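Local coordinates for alternansucrase (Leuconostoc mesenteroides, PDB 6HVG), which belongs to glycoside hydrolase family 70, with a catalytic domain of the TIM-barrel class that carries a calcium ion, and also has cell-wall-binding-type repeats, at residues M601-I606 with D1137-I1142; W596-Y599 with S605-G608; F1082-Q1087 with E1143-N1148. All coordinates share one frame; numbering follows the deposited sequence.

Contact 1 (M601-I606 with D1137-I1142); sequences MNFGSI and DLRNAI
Phe-603 reaches across to two neighbouring residues of helix 1135-1147 and meets both Leu-1138 and Arg-1139 with the same two ring atoms, CD2 and CE2. CE2 makes the closest approaches, 3.7 Å to Leu-1138 CD2 and 3.9 Å to Arg-1139 CG, and Phe-603 CD2 follows at 4.1 Å from that same Arg-1139 CG. The ring stands on the first turn of helix 603-608, with CG turned opposite the backbone N (chi1 -178°), and this carries it over to the other helix. Leu-1138 answers with one branch, CD2, while its side chain also packs on Gln-1087 and Asn-1064. The arginine runs at about a right angle to the Phe-603 side chain. What it offers the ring is its aliphatic part, and its guanidinium plane is inclined 41° to the ring plane. Its chain bends at chi3, just where CD passes Gly-604 CA at 4.0 Å. Here the two backbones are at their nearest, with 6.2 Å between Gly-604 CA and Arg-1139 CA. The charged end turns back to its own helix: NH1 forms a salt bridge with Asp-1135, one turn earlier, and NH2 a weak hydrogen bond with Gln-1136. On the Phe-603 side, the ring also meets that of Tyr-599, with planes at about 75°. The contact thus joins two helices through carbon alone. Arg-1139 is amphipathic here, its methylenes packed in the buried interface and its charge paired within its own helix; the pairing with Asp-1135 probably offsets the cost of burying the charged end of Arg-1139.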
ATOM      1  N   MET A 601     -16.778  -2.056 -26.840  1.00 53.94           N
ATOM      2  CA  MET A 601     -17.260  -1.012 -27.757  1.00 55.29           C
ATOM      3  C   MET A 601     -18.383  -1.501 -28.667  1.00 53.89           C
ATOM      4  O   MET A 601     -19.051  -0.695 -29.299  1.00 56.46           O
ATOM      5  CB  MET A 601     -16.123  -0.471 -28.620  1.00 55.71           C
ATOM      6  CG  MET A 601     -14.975   0.181 -27.863  1.00 54.08           C
ATOM      7  SD  MET A 601     -15.460   1.632 -26.919  1.00 54.32           S
ATOM      8  CE  MET A 601     -15.630   0.838 -25.323  1.00 61.75           C
ATOM      9  N   ASN A 602     -18.587  -2.813 -28.726  1.00 54.43           N
ATOM     10  CA  ASN A 602     -19.758  -3.388 -29.388  1.00 54.43           C
ATOM     11  C   ASN A 602     -20.594  -4.244 -28.440  1.00 52.09           C
ATOM     12  O   ASN A 602     -21.191  -5.230 -28.875  1.00 52.41           O
ATOM     13  CB  ASN A 602     -19.290  -4.219 -30.589  1.00 54.20           C
ATOM     14  CG  ASN A 602     -18.630  -3.370 -31.648  1.00 53.97           C
ATOM     15  OD1 ASN A 602     -19.294  -2.856 -32.556  1.00 56.27           O
ATOM     16  ND2 ASN A 602     -17.322  -3.191 -31.522  1.00 52.78           N
ATOM     17  N   PHE A 603     -20.604  -3.904 -27.149  1.00 48.60           N
ATOM     18  CA  PHE A 603     -21.237  -4.778 -26.166  1.00 48.19           C
ATOM     19  C   PHE A 603     -22.666  -5.051 -26.537  1.00 47.81           C
ATOM     20  O   PHE A 603     -23.087  -6.204 -26.592  1.00 51.15           O
ATOM     21  CB  PHE A 603     -21.156  -4.211 -24.757  1.00 49.06           C
ATOM     22  CG  PHE A 603     -21.748  -5.113 -23.708  1.00 50.69           C
ATOM     23  CD1 PHE A 603     -21.178  -6.343 -23.447  1.00 53.38           C
ATOM     24  CD2 PHE A 603     -22.859  -4.730 -22.970  1.00 50.97           C
ATOM     25  CE1 PHE A 603     -21.723  -7.186 -22.478  1.00 55.36           C
ATOM     26  CE2 PHE A 603     -23.400  -5.563 -22.003  1.00 51.87           C
ATOM     27  CZ  PHE A 603     -22.835  -6.794 -21.756  1.00 52.81           C
ATOM     28  N   GLY A 604     -23.403  -3.991 -26.837  1.00 47.87           N
ATOM     29  CA  GLY A 604     -24.821  -4.088 -27.198  1.00 48.50           C
ATOM     30  C   GLY A 604     -25.127  -4.889 -28.456  1.00 48.67           C
ATOM     31  O   GLY A 604     -26.061  -5.675 -28.472  1.00 47.85           O
ATOM     32  N   SER A 605     -24.342  -4.678 -29.511  1.00 51.85           N
ATOM     33  CA  SER A 605     -24.504  -5.401 -30.773  1.00 54.54           C
ATOM     34  C   SER A 605     -24.332  -6.910 -30.592  1.00 56.47           C
ATOM     35  O   SER A 605     -25.106  -7.700 -31.132  1.00 61.45           O
ATOM     36  CB  SER A 605     -23.496  -4.908 -31.810  1.00 55.11           C
ATOM     37  OG  SER A 605     -23.579  -3.506 -32.001  1.00 56.21           O
ATOM     38  N   ILE A 606     -23.315  -7.291 -29.821  1.00 55.49           N
ATOM     39  CA  ILE A 606     -22.937  -8.687 -29.633  1.00 54.46           C
ATOM     40  C   ILE A 606     -23.862  -9.425 -28.677  1.00 55.64           C
ATOM     41  O   ILE A 606     -24.275 -10.540 -28.956  1.00 53.94           O
ATOM     42  CB  ILE A 606     -21.496  -8.769 -29.112  1.00 53.78           C
ATOM     43  CG1 ILE A 606     -20.538  -8.284 -30.201  1.00 55.93           C
ATOM     44  CG2 ILE A 606     -21.140 -10.182 -28.685  1.00 54.35           C
ATOM     45  CD1 ILE A 606     -19.201  -7.814 -29.683  1.00 59.10           C
ATOM     46  N   ASP A1137     -29.786  -4.706 -17.741  1.00 58.27           N
ATOM     47  CA  ASP A1137     -29.816  -3.431 -17.032  1.00 58.78           C
ATOM     48  C   ASP A1137     -28.757  -2.472 -17.579  1.00 58.92           C
ATOM     49  O   ASP A1137     -29.004  -1.266 -17.690  1.00 60.92           O
ATOM     50  CB  ASP A1137     -29.608  -3.624 -15.529  1.00 58.15           C
ATOM     51  CG  ASP A1137     -30.785  -4.285 -14.849  1.00 60.24           C
ATOM     52  OD1 ASP A1137     -31.937  -4.067 -15.281  1.00 63.41           O
ATOM     53  OD2 ASP A1137     -30.559  -5.005 -13.852  1.00 62.14           O
ATOM     54  N   LEU A1138     -27.590  -3.018 -17.923  1.00 59.08           N
ATOM     55  CA  LEU A1138     -26.486  -2.229 -18.468  1.00 58.86           C
ATOM     56  C   LEU A1138     -26.807  -1.715 -19.878  1.00 56.16           C
ATOM     57  O   LEU A1138     -26.606  -0.539 -20.181  1.00 50.90           O
ATOM     58  CB  LEU A1138     -25.200  -3.059 -18.479  1.00 57.47           C
ATOM     59  CG  LEU A1138     -23.966  -2.443 -19.142  1.00 58.40           C
ATOM     60  CD1 LEU A1138     -23.578  -1.104 -18.536  1.00 57.22           C
ATOM     61  CD2 LEU A1138     -22.818  -3.429 -19.044  1.00 58.42           C
ATOM     62  N   ARG A1139     -27.308  -2.600 -20.731  1.00 55.25           N
ATOM     63  CA  ARG A1139     -27.696  -2.205 -22.081  1.00 54.95           C
ATOM     64  C   ARG A1139     -28.808  -1.148 -22.052  1.00 54.77           C
ATOM     65  O   ARG A1139     -28.800  -0.223 -22.854  1.00 54.64           O
ATOM     66  CB  ARG A1139     -28.101  -3.428 -22.910  1.00 56.46           C
ATOM     67  CG  ARG A1139     -26.918  -4.335 -23.261  1.00 58.29           C
ATOM     68  CD  ARG A1139     -27.259  -5.344 -24.350  1.00 59.88           C
ATOM     69  NE  ARG A1139     -28.308  -6.266 -23.906  1.00 63.43           N
ATOM     70  CZ  ARG A1139     -28.110  -7.378 -23.203  1.00 61.35           C
ATOM     71  NH1 ARG A1139     -26.896  -7.763 -22.847  1.00 63.23           N
ATOM     72  NH2 ARG A1139     -29.141  -8.108 -22.841  1.00 63.84           N
ATOM     73  N   ASN A1140     -29.742  -1.267 -21.117  1.00 54.17           N
ATOM     74  CA  ASN A1140     -30.797  -0.266 -20.956  1.00 56.70           C
ATOM     75  C   ASN A1140     -30.231   1.060 -20.450  1.00 56.74           C
ATOM     76  O   ASN A1140     -30.654   2.134 -20.866  1.00 56.60           O
ATOM     77  CB  ASN A1140     -31.909  -0.755 -19.995  1.00 58.26           C
ATOM     78  CG  ASN A1140     -32.707  -1.923 -20.554  1.00 57.52           C
ATOM     79  OD1 ASN A1140     -32.539  -2.324 -21.713  1.00 59.90           O
ATOM     80  ND2 ASN A1140     -33.551  -2.500 -19.719  1.00 57.20           N
ATOM     81  N   ALA A1141     -29.281   0.979 -19.531  1.00 57.34           N
ATOM     82  CA  ALA A1141     -28.644   2.170 -18.997  1.00 54.11           C
ATOM     83  C   ALA A1141     -27.893   2.912 -20.095  1.00 53.54           C
ATOM     84  O   ALA A1141     -27.941   4.131 -20.164  1.00 58.81           O
ATOM     85  CB  ALA A1141     -27.699   1.789 -17.873  1.00 53.62           C
ATOM     86  N   ILE A1142     -27.187   2.177 -20.937  1.00 50.49           N
ATOM     87  CA  ILE A1142     -26.394   2.765 -22.004  1.00 50.41           C
ATOM     88  C   ILE A1142     -27.296   3.396 -23.068  1.00 51.12           C
ATOM     89  O   ILE A1142     -27.029   4.505 -23.531  1.00 49.83           O
ATOM     90  CB  ILE A1142     -25.438   1.708 -22.626  1.00 51.20           C
ATOM     91  CG1 ILE A1142     -24.279   1.454 -21.675  1.00 51.37           C
ATOM     92  CG2 ILE A1142     -24.884   2.155 -23.975  1.00 51.33           C
ATOM     93  CD1 ILE A1142     -23.423   0.256 -22.041  1.00 52.56           C
TER

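Contact 2 (W596-Y599 with S605-G608); sequences WLHY and SITG
The rings of Tyr-599 and His-598 both take the Ile-606 CD1 methyl at a slant, and the methyl of Thr-607 comes to the tyrosine at a similarly oblique angle. Elsewhere round Tyr-599, Tyr-1116 packs edge-to-face with it, and the ring of Tyr-1207 lies with its plane turned by about 45°. Ile-606 CD1 sits in the angle between the two residues, 4.1 Å from Tyr-599 CA and 4.3 Å from His-598 CD2, so that it touches backbone and imidazole together. Farther out, the phenol end reaches the second helix: Tyr-599 OH lies 4.0 Å from Thr-607 CG2, the two side chains crossing at about a right angle. With chi1 at 52°, Thr-607 turns OG1 back to the backbone O of Phe-603, its hydrogen-bond partner one turn earlier, and leaves the methyl to face the tyrosine. His-598 likewise finds its polar partner elsewhere, ND1 being hydrogen-bonded to Tyr-637. Helices 587-601 and 603-608, consecutive in the chain, therefore meet here through loose van der Waals contacts of two methyls with Tyr-599 and the His-598 ring. Dispersion carries the contact, while Thr-607 OG1, His-598 ND1 and Tyr-599 OH spend their hydrogen bonds outside it.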
ATOM      1  N   TRP A 596     -11.122  -7.897 -26.268  1.00 46.88           N
ATOM      2  CA  TRP A 596     -11.920  -7.419 -25.147  1.00 45.48           C
ATOM      3  C   TRP A 596     -12.401  -6.013 -25.387  1.00 45.21           C
ATOM      4  O   TRP A 596     -13.557  -5.689 -25.108  1.00 50.39           O
ATOM      5  CB  TRP A 596     -11.095  -7.467 -23.875  1.00 45.10           C
ATOM      6  CG  TRP A 596     -11.856  -7.245 -22.593  1.00 43.74           C
ATOM      7  CD1 TRP A 596     -13.131  -7.607 -22.324  1.00 43.05           C
ATOM      8  CD2 TRP A 596     -11.341  -6.678 -21.395  1.00 41.22           C
ATOM      9  NE1 TRP A 596     -13.455  -7.276 -21.034  1.00 40.96           N
ATOM     10  CE2 TRP A 596     -12.364  -6.704 -20.447  1.00 40.88           C
ATOM     11  CE3 TRP A 596     -10.116  -6.124 -21.044  1.00 43.16           C
ATOM     12  CZ2 TRP A 596     -12.201  -6.211 -19.157  1.00 42.51           C
ATOM     13  CZ3 TRP A 596      -9.954  -5.624 -19.755  1.00 43.05           C
ATOM     14  CH2 TRP A 596     -10.985  -5.690 -18.829  1.00 41.27           C
ATOM     15  N   LEU A 597     -11.513  -5.179 -25.911  1.00 45.31           N
ATOM     16  CA  LEU A 597     -11.846  -3.786 -26.228  1.00 42.63           C
ATOM     17  C   LEU A 597     -12.925  -3.701 -27.277  1.00 42.21           C
ATOM     18  O   LEU A 597     -13.822  -2.886 -27.166  1.00 46.56           O
ATOM     19  CB  LEU A 597     -10.621  -3.038 -26.715  1.00 41.45           C
ATOM     20  CG  LEU A 597     -10.826  -1.592 -27.134  1.00 41.84           C
ATOM     21  CD1 LEU A 597     -11.353  -0.747 -25.979  1.00 40.99           C
ATOM     22  CD2 LEU A 597      -9.515  -1.047 -27.669  1.00 43.21           C
ATOM     23  N   HIS A 598     -12.843  -4.532 -28.300  1.00 44.75           N
ATOM     24  CA  HIS A 598     -13.885  -4.578 -29.320  1.00 46.95           C
ATOM     25  C   HIS A 598     -15.179  -4.990 -28.670  1.00 48.10           C
ATOM     26  O   HIS A 598     -16.220  -4.380 -28.915  1.00 56.09           O
ATOM     27  CB  HIS A 598     -13.516  -5.566 -30.410  1.00 48.41           C
ATOM     28  CG  HIS A 598     -14.540  -5.689 -31.491  1.00 48.58           C
ATOM     29  ND1 HIS A 598     -14.558  -4.865 -32.598  1.00 49.05           N
ATOM     30  CD2 HIS A 598     -15.542  -6.580 -31.664  1.00 48.98           C
ATOM     31  CE1 HIS A 598     -15.543  -5.230 -33.395  1.00 49.67           C
ATOM     32  NE2 HIS A 598     -16.153  -6.271 -32.854  1.00 50.93           N
ATOM     33  N   TYR A 599     -15.110  -6.014 -27.824  1.00 45.84           N
ATOM     34  CA  TYR A 599     -16.289  -6.547 -27.146  1.00 46.65           C
ATOM     35  C   TYR A 599     -17.015  -5.475 -26.337  1.00 48.68           C
ATOM     36  O   TYR A 599     -18.247  -5.439 -26.328  1.00 48.01           O
ATOM     37  CB  TYR A 599     -15.887  -7.713 -26.259  1.00 43.90           C
ATOM     38  CG  TYR A 599     -16.945  -8.254 -25.332  1.00 42.27           C
ATOM     39  CD1 TYR A 599     -17.842  -9.203 -25.759  1.00 44.43           C
ATOM     40  CD2 TYR A 599     -17.003  -7.857 -24.010  1.00 43.43           C
ATOM     41  CE1 TYR A 599     -18.773  -9.751 -24.892  1.00 45.96           C
ATOM     42  CE2 TYR A 599     -17.923  -8.398 -23.134  1.00 42.75           C
ATOM     43  CZ  TYR A 599     -18.801  -9.344 -23.579  1.00 44.71           C
ATOM     44  OH  TYR A 599     -19.741  -9.888 -22.725  1.00 48.12           O
ATOM     45  N   SER A 605     -24.342  -4.678 -29.511  1.00 51.85           N
ATOM     46  CA  SER A 605     -24.504  -5.401 -30.773  1.00 54.54           C
ATOM     47  C   SER A 605     -24.332  -6.910 -30.592  1.00 56.47           C
ATOM     48  O   SER A 605     -25.106  -7.700 -31.132  1.00 61.45           O
ATOM     49  CB  SER A 605     -23.496  -4.908 -31.810  1.00 55.11           C
ATOM     50  OG  SER A 605     -23.579  -3.506 -32.001  1.00 56.21           O
ATOM     51  N   ILE A 606     -23.315  -7.291 -29.821  1.00 55.49           N
ATOM     52  CA  ILE A 606     -22.937  -8.687 -29.633  1.00 54.46           C
ATOM     53  C   ILE A 606     -23.862  -9.425 -28.677  1.00 55.64           C
ATOM     54  O   ILE A 606     -24.275 -10.540 -28.956  1.00 53.94           O
ATOM     55  CB  ILE A 606     -21.496  -8.769 -29.112  1.00 53.78           C
ATOM     56  CG1 ILE A 606     -20.538  -8.284 -30.201  1.00 55.93           C
ATOM     57  CG2 ILE A 606     -21.140 -10.182 -28.685  1.00 54.35           C
ATOM     58  CD1 ILE A 606     -19.201  -7.814 -29.683  1.00 59.10           C
ATOM     59  N   THR A 607     -24.195  -8.795 -27.555  1.00 58.61           N
ATOM     60  CA  THR A 607     -24.968  -9.449 -26.490  1.00 59.57           C
ATOM     61  C   THR A 607     -26.492  -9.249 -26.578  1.00 62.60           C
ATOM     62  O   THR A 607     -27.243 -10.062 -26.044  1.00 62.84           O
ATOM     63  CB  THR A 607     -24.477  -8.989 -25.106  1.00 58.35           C
ATOM     64  OG1 THR A 607     -24.444  -7.560 -25.044  1.00 55.23           O
ATOM     65  CG2 THR A 607     -23.069  -9.497 -24.869  1.00 59.01           C
ATOM     66  N   GLY A 608     -26.950  -8.190 -27.248  1.00 66.81           N
ATOM     67  CA  GLY A 608     -28.386  -7.935 -27.410  1.00 66.19           C
ATOM     68  C   GLY A 608     -28.869  -7.520 -28.787  1.00 65.56           C
ATOM     69  O   GLY A 608     -30.010  -7.094 -28.913  1.00 63.42           O
TER

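Contact 3 (F1082-Q1087 with E1143-N1148); sequences FELAPQ and EALHKN
Phe-1082, on strand 1081-1083, receives both methyl branches of Leu-1145 from helix 1135-1147. From its root outward, CB lies 3.8 Å from Leu-1145 CD1 and 4.0 Å from Leu-1145 CD2. The next atom, CG, is almost equally far from both methyls, 4.0 Å from Leu-1145 CD2 and slightly farther from CD1. At the ring, Phe-1082 CD2 keeps company with Leu-1145 CD2 at 3.8 Å; beyond this the leucine is left behind, and the ring packs edge-to-face with Tyr-1046 and with Phe-1074 of helix 1063-1075. The leucine crosses the phenylalanine at about a right angle, its CG opposite the carbonyl carbon (chi1 -66°), and its CD1 also meets Leu-1084 CD1 at 4.5 Å. One side-chain hydrogen bond lies within each segment. Asn-1148 ND2 donates to Ala-1144 O at 2.7 Å, nearly in line with the C=O bond, at the close of the helix. Gln-1087 NE2 bonds to Ala-1085 O at 2.8 Å from above the carbonyl plane (53° out of it), in the loop after the strand. Strand 1081-1083 pairs in parallel with strand 1151-1156, and helix 1135-1147 lies between them in sequence: a beta-alpha-beta crossover, with the helix packed on the outside of the strands, as in the (beta/alpha)8 barrel of this family.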
ATOM      1  N   PHE A1082     -20.864   9.772 -19.676  1.00 43.59           N
ATOM      2  CA  PHE A1082     -21.120   9.146 -18.391  1.00 43.33           C
ATOM      3  C   PHE A1082     -20.099   8.042 -18.165  1.00 44.80           C
ATOM      4  O   PHE A1082     -20.087   7.034 -18.877  1.00 48.49           O
ATOM      5  CB  PHE A1082     -22.515   8.549 -18.359  1.00 44.15           C
ATOM      6  CG  PHE A1082     -23.063   8.357 -16.960  1.00 46.53           C
ATOM      7  CD1 PHE A1082     -22.626   7.308 -16.165  1.00 46.11           C
ATOM      8  CD2 PHE A1082     -24.022   9.218 -16.451  1.00 45.58           C
ATOM      9  CE1 PHE A1082     -23.129   7.141 -14.897  1.00 48.07           C
ATOM     10  CE2 PHE A1082     -24.533   9.049 -15.185  1.00 47.25           C
ATOM     11  CZ  PHE A1082     -24.093   8.011 -14.408  1.00 48.60           C
ATOM     12  N   GLU A1083     -19.217   8.242 -17.198  1.00 44.63           N
ATOM     13  CA  GLU A1083     -18.227   7.226 -16.862  1.00 44.75           C
ATOM     14  C   GLU A1083     -18.872   6.286 -15.885  1.00 42.71           C
ATOM     15  O   GLU A1083     -19.107   6.641 -14.732  1.00 41.03           O
ATOM     16  CB  GLU A1083     -16.958   7.845 -16.270  1.00 46.88           C
ATOM     17  CG  GLU A1083     -15.792   6.888 -16.185  1.00 48.74           C
ATOM     18  CD  GLU A1083     -14.702   7.365 -15.237  1.00 53.49           C
ATOM     19  OE1 GLU A1083     -14.335   8.562 -15.290  1.00 54.75           O
ATOM     20  OE2 GLU A1083     -14.219   6.536 -14.417  1.00 54.28           O
ATOM     21  N   LEU A1084     -19.193   5.088 -16.373  1.00 44.92           N
ATOM     22  CA  LEU A1084     -19.806   4.024 -15.565  1.00 45.00           C
ATOM     23  C   LEU A1084     -18.722   3.212 -14.884  1.00 43.78           C
ATOM     24  O   LEU A1084     -17.643   3.039 -15.431  1.00 42.50           O
ATOM     25  CB  LEU A1084     -20.633   3.086 -16.449  1.00 45.69           C
ATOM     26  CG  LEU A1084     -21.901   3.663 -17.066  1.00 49.02           C
ATOM     27  CD1 LEU A1084     -22.110   3.151 -18.461  1.00 51.58           C
ATOM     28  CD2 LEU A1084     -23.121   3.353 -16.222  1.00 52.93           C
ATOM     29  N   ALA A1085     -19.040   2.673 -13.718  1.00 46.24           N
ATOM     30  CA  ALA A1085     -18.151   1.761 -13.023  1.00 46.58           C
ATOM     31  C   ALA A1085     -17.790   0.577 -13.925  1.00 45.05           C
ATOM     32  O   ALA A1085     -18.480   0.320 -14.922  1.00 42.51           O
ATOM     33  CB  ALA A1085     -18.809   1.255 -11.760  1.00 47.37           C
ATOM     34  N   PRO A1086     -16.686  -0.125 -13.604  1.00 44.06           N
ATOM     35  CA  PRO A1086     -16.348  -1.347 -14.323  1.00 44.96           C
ATOM     36  C   PRO A1086     -17.398  -2.404 -14.062  1.00 47.60           C
ATOM     37  O   PRO A1086     -17.717  -2.688 -12.899  1.00 49.20           O
ATOM     38  CB  PRO A1086     -15.016  -1.763 -13.711  1.00 45.30           C
ATOM     39  CG  PRO A1086     -15.008  -1.118 -12.361  1.00 45.47           C
ATOM     40  CD  PRO A1086     -15.672   0.201 -12.594  1.00 44.54           C
ATOM     41  N   GLN A1087     -17.937  -2.976 -15.137  1.00 47.86           N
ATOM     42  CA  GLN A1087     -19.140  -3.808 -15.044  1.00 47.04           C
ATOM     43  C   GLN A1087     -18.860  -5.297 -14.898  1.00 48.38           C
ATOM     44  O   GLN A1087     -19.781  -6.127 -15.003  1.00 49.38           O
ATOM     45  CB  GLN A1087     -19.998  -3.592 -16.279  1.00 47.99           C
ATOM     46  CG  GLN A1087     -20.474  -2.165 -16.438  1.00 49.33           C
ATOM     47  CD  GLN A1087     -21.394  -1.760 -15.326  1.00 50.04           C
ATOM     48  OE1 GLN A1087     -22.373  -2.445 -15.061  1.00 52.98           O
ATOM     49  NE2 GLN A1087     -21.092  -0.642 -14.671  1.00 53.28           N
ATOM     50  N   GLU A1143     -28.354   2.689 -23.459  1.00 52.72           N
ATOM     51  CA  GLU A1143     -29.320   3.220 -24.431  1.00 56.49           C
ATOM     52  C   GLU A1143     -29.948   4.526 -23.918  1.00 54.81           C
ATOM     53  O   GLU A1143     -29.984   5.521 -24.643  1.00 54.73           O
ATOM     54  CB  GLU A1143     -30.417   2.190 -24.716  1.00 60.35           C
ATOM     55  CG  GLU A1143     -31.315   2.525 -25.893  1.00 65.33           C
ATOM     56  CD  GLU A1143     -32.282   1.403 -26.227  1.00 69.94           C
ATOM     57  OE1 GLU A1143     -32.772   0.743 -25.280  1.00 68.19           O
ATOM     58  OE2 GLU A1143     -32.565   1.203 -27.436  1.00 76.18           O
ATOM     59  N   ALA A1144     -30.404   4.507 -22.665  1.00 49.63           N
ATOM     60  CA  ALA A1144     -30.994   5.656 -22.029  1.00 46.65           C
ATOM     61  C   ALA A1144     -30.067   6.865 -22.079  1.00 50.29           C
ATOM     62  O   ALA A1144     -30.530   8.015 -22.202  1.00 54.28           O
ATOM     63  CB  ALA A1144     -31.374   5.335 -20.591  1.00 44.42           C
ATOM     64  N   LEU A1145     -28.764   6.635 -21.961  1.00 49.87           N
ATOM     65  CA  LEU A1145     -27.810   7.744 -22.037  1.00 49.76           C
ATOM     66  C   LEU A1145     -27.701   8.261 -23.462  1.00 50.39           C
ATOM     67  O   LEU A1145     -27.552   9.447 -23.653  1.00 50.14           O
ATOM     68  CB  LEU A1145     -26.449   7.329 -21.501  1.00 48.55           C
ATOM     69  CG  LEU A1145     -26.404   7.019 -20.008  1.00 48.46           C
ATOM     70  CD1 LEU A1145     -25.182   6.193 -19.662  1.00 46.04           C
ATOM     71  CD2 LEU A1145     -26.444   8.303 -19.186  1.00 49.21           C
ATOM     72  N   HIS A1146     -27.801   7.382 -24.456  1.00 52.30           N
ATOM     73  CA  HIS A1146     -27.818   7.817 -25.857  1.00 54.70           C
ATOM     74  C   HIS A1146     -29.110   8.553 -26.233  1.00 54.86           C
ATOM     75  O   HIS A1146     -29.061   9.571 -26.906  1.00 53.04           O
ATOM     76  CB  HIS A1146     -27.595   6.632 -26.798  1.00 55.63           C
ATOM     77  CG  HIS A1146     -26.242   6.005 -26.661  1.00 53.42           C
ATOM     78  ND1 HIS A1146     -26.001   4.684 -26.970  1.00 51.22           N
ATOM     79  CD2 HIS A1146     -25.065   6.514 -26.224  1.00 50.10           C
ATOM     80  CE1 HIS A1146     -24.726   4.417 -26.753  1.00 49.01           C
ATOM     81  NE2 HIS A1146     -24.139   5.508 -26.295  1.00 47.01           N
ATOM     82  N   LYS A1147     -30.251   8.049 -25.790  1.00 58.29           N
ATOM     83  CA  LYS A1147     -31.513   8.778 -25.917  1.00 65.38           C
ATOM     84  C   LYS A1147     -31.441  10.208 -25.315  1.00 64.12           C
ATOM     85  O   LYS A1147     -32.161  11.095 -25.766  1.00 69.87           O
ATOM     86  CB  LYS A1147     -32.668   7.983 -25.284  1.00 71.59           C
ATOM     87  CG  LYS A1147     -33.234   6.875 -26.166  1.00 80.90           C
ATOM     88  CD  LYS A1147     -34.404   7.415 -27.006  1.00 89.95           C
ATOM     89  CE  LYS A1147     -35.049   6.375 -27.934  1.00 92.52           C
ATOM     90  NZ  LYS A1147     -34.325   6.222 -29.227  1.00 91.77           N
ATOM     91  N   ASN A1148     -30.586  10.425 -24.314  1.00 61.35           N
ATOM     92  CA  ASN A1148     -30.354  11.764 -23.757  1.00 59.40           C
ATOM     93  C   ASN A1148     -29.017  12.391 -24.177  1.00 58.84           C
ATOM     94  O   ASN A1148     -28.506  13.304 -23.499  1.00 58.64           O
ATOM     95  CB  ASN A1148     -30.444  11.739 -22.238  1.00 59.29           C
ATOM     96  CG  ASN A1148     -31.824  11.397 -21.742  1.00 59.61           C
ATOM     97  OD1 ASN A1148     -32.524  12.243 -21.175  1.00 62.65           O
ATOM     98  ND2 ASN A1148     -32.222  10.154 -21.942  1.00 59.55           N
TER

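Contacts 1 and 3 are buried and share helix 1135-1147, whose successive turns face two partners: helix 603-608 in contact 1 and a barrel strand in contact 3, with centres about 9 Å apart. Leu-1138 CD2 bridges them, 3.7 Å from Gln-1087 CG. Contact 2, only partly buried, shares helix 603-608 with contact 1 and touches it where Arg-1139 NH1 packs 3.3 Å from Thr-607 OG1. Contacts 2 and 3 do not touch. Going from the strand outward, the chemistry shifts from purely aliphatic and aromatic in contact 3, through a phenylalanine packed on a leucine and on arginine methylenes in contact 1, to methyls beside polar-ended rings in contact 2.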